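PDB 3MEL: thiamin pyrophosphokinase family protein from Enterococcus faecalis, which probably transfers pyrophosphate from ATP to thiamine to make thiamine diphosphate, and binds that product together with magnesium ions. Local coordinates for residues Y158-P163 against G204-I209. Sequence-based numbering, arbitrary orientation.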
loop_
_atom_site.group_PDB
_atom_site.type_symbol
_atom_site.label_atom_id
_atom_site.label_comp_id
_atom_site.label_asym_id
_atom_site.label_seq_id
_atom_site.Cartn_x
_atom_site.Cartn_y
_atom_site.Cartn_z
ATOM N N TYR A 158 -8.641 -8.654 -6.606
ATOM C CA TYR A 158 -7.864 -9.790 -6.161
ATOM C C TYR A 158 -6.390 -9.441 -6.271
ATOM O O TYR A 158 -5.809 -9.385 -7.360
ATOM C CB TYR A 158 -8.221 -11.044 -6.946
ATOM C CG TYR A 158 -9.652 -11.467 -6.718
ATOM C CD1 TYR A 158 -9.980 -12.373 -5.722
ATOM C CD2 TYR A 158 -10.679 -10.942 -7.494
ATOM C CE1 TYR A 158 -11.303 -12.745 -5.505
ATOM C CE2 TYR A 158 -11.973 -11.306 -7.299
ATOM C CZ TYR A 158 -12.289 -12.207 -6.304
ATOM O OH TYR A 158 -13.602 -12.556 -6.122
ATOM N N CYS A 159 -5.813 -9.151 -5.112
ATOM C CA CYS A 159 -4.424 -8.756 -5.008
ATOM C C CYS A 159 -3.630 -9.977 -4.582
ATOM O O CYS A 159 -3.768 -10.447 -3.461
ATOM C CB CYS A 159 -4.316 -7.634 -3.990
ATOM S SG CYS A 159 -5.295 -6.201 -4.463
ATOM N N CYS A 160 -2.858 -10.538 -5.500
ATOM C CA CYS A 160 -2.063 -11.717 -5.203
ATOM C C CYS A 160 -0.756 -11.291 -4.563
ATOM O O CYS A 160 0.091 -10.683 -5.222
ATOM C CB CYS A 160 -1.782 -12.500 -6.481
ATOM S SG CYS A 160 -3.282 -12.977 -7.337
ATOM N N LEU A 161 -0.589 -11.599 -3.284
ATOM C CA LEU A 161 0.575 -11.127 -2.566
ATOM C C LEU A 161 1.806 -11.950 -2.947
ATOM O O LEU A 161 2.970 -11.506 -2.792
ATOM C CB LEU A 161 0.316 -11.167 -1.067
ATOM C CG LEU A 161 -0.889 -10.325 -0.657
ATOM C CD1 LEU A 161 -1.161 -10.496 0.831
ATOM C CD2 LEU A 161 -0.674 -8.858 -1.040
ATOM N N THR A 162 1.536 -13.138 -3.470
ATOM C CA THR A 162 2.575 -14.047 -3.888
ATOM C C THR A 162 2.192 -14.606 -5.235
ATOM O O THR A 162 1.044 -14.486 -5.642
ATOM C CB THR A 162 2.620 -15.233 -2.961
ATOM O OG1 THR A 162 1.415 -15.980 -3.135
ATOM C CG2 THR A 162 2.748 -14.773 -1.528
ATOM N N PRO A 163 3.139 -15.262 -5.918
ATOM C CA PRO A 163 2.693 -15.975 -7.117
ATOM C C PRO A 163 1.523 -16.887 -6.732
ATOM O O PRO A 163 1.654 -17.652 -5.765
ATOM C CB PRO A 163 3.910 -16.834 -7.496
ATOM C CG PRO A 163 5.051 -16.309 -6.702
ATOM C CD PRO A 163 4.487 -15.668 -5.485
ATOM N N GLY A 204 -0.605 -20.029 -2.786
ATOM C CA GLY A 204 -0.280 -18.625 -2.614
ATOM C C GLY A 204 -1.197 -17.930 -1.629
ATOM O O GLY A 204 -1.927 -18.570 -0.883
HETATM N N MSE A 205 -1.155 -16.607 -1.611
HETATM C CA MSE A 205 -2.056 -15.890 -0.749
HETATM C C MSE A 205 -2.599 -14.652 -1.401
HETATM O O MSE A 205 -1.870 -13.896 -2.022
HETATM C CB MSE A 205 -1.402 -15.541 0.571
HETATM C CG MSE A 205 -2.269 -15.937 1.755
HETATM SE SE MSE A 205 -1.765 -15.001 3.368
HETATM C CE MSE A 205 -1.749 -13.174 2.703
ATOM N N ILE A 206 -3.904 -14.460 -1.255
ATOM C CA ILE A 206 -4.573 -13.330 -1.872
ATOM C C ILE A 206 -5.213 -12.442 -0.825
ATOM O O ILE A 206 -5.668 -12.892 0.239
ATOM C CB ILE A 206 -5.635 -13.771 -2.896
ATOM C CG1 ILE A 206 -5.047 -14.809 -3.850
ATOM C CG2 ILE A 206 -6.160 -12.567 -3.669
ATOM C CD1 ILE A 206 -6.069 -15.464 -4.729
ATOM N N ALA A 207 -5.211 -11.158 -1.142
ATOM C CA ALA A 207 -5.855 -10.176 -0.315
ATOM C C ALA A 207 -7.037 -9.699 -1.114
ATOM O O ALA A 207 -6.875 -8.986 -2.101
ATOM C CB ALA A 207 -4.900 -9.011 -0.028
ATOM N N VAL A 208 -8.230 -10.109 -0.723
ATOM C CA VAL A 208 -9.391 -9.596 -1.407
ATOM C C VAL A 208 -9.612 -8.185 -0.892
ATOM O O VAL A 208 -9.640 -7.964 0.324
ATOM C CB VAL A 208 -10.606 -10.488 -1.160
ATOM C CG1 VAL A 208 -11.871 -9.820 -1.662
ATOM C CG2 VAL A 208 -10.392 -11.836 -1.827
ATOM N N ILE A 209 -9.733 -7.223 -1.803
ATOM C CA ILE A 209 -9.937 -5.828 -1.405
ATOM C C ILE A 209 -11.182 -5.215 -2.026
ATOM O O ILE A 209 -11.361 -5.280 -3.234
ATOM C CB ILE A 209 -8.717 -4.934 -1.759
ATOM C CG1 ILE A 209 -7.485 -5.333 -0.939
ATOM C CG2 ILE A 209 -9.041 -3.466 -1.532
ATOM C CD1 ILE A 209 -6.256 -4.528 -1.276
#
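Cys159 and Ala207 form the hydrogen-bonded pair at the heart of an antiparallel strand pairing in the C-terminal beta-sandwich, the domain named for vitamin B1 binding in the thiamin pyrophosphokinase family, here away from the bound thiamine diphosphate. Cys159 O takes the Ala207 N-H at 2.8 Å in its carbonyl plane and almost straight (174°); the return bond, Cys159 N to Ala207 O, is longer at 3.2 Å, its donor lying above the carbonyl plane. Where strand 155-160 ends, Leu161 N still reaches Met205 O (2.9 Å), one residue ahead of strand 206-211.

The side chain of Leu161 can be followed outward: CB lies 3.6 Å from Met205 O and CG 3.9 Å from the same oxygen; CD1 then meets the methyl CE of the selenomethionine Met205 and, less closely, Ala207 CB. Cys159 shares its face of the sheet with Ala207; its SG lies 3.7 Å from Ile209 CD1, and Ile106 and Trp114 of the second subunit pack on Ile209 and Leu161. On the other face Tyr158, Cys160, Ile206 and Val208 turn into the sandwich, toward Leu167, Leu169 and Phe199. Tyr158 and Val208 run side by side there, with the Tyr158 ring atom CE1 3.9 Å from Val208 CG2, while Ile206 CG2 lies at the ring's edge.

Past the paired strands a side chain takes over from the backbone. Chi1 of 67° sets Thr162 OG1 between its own N and carbonyl carbon, where the hydroxyl accepts the Met205 N-H at 3.1 Å and donates to Pro163 O from above that carbonyl's plane.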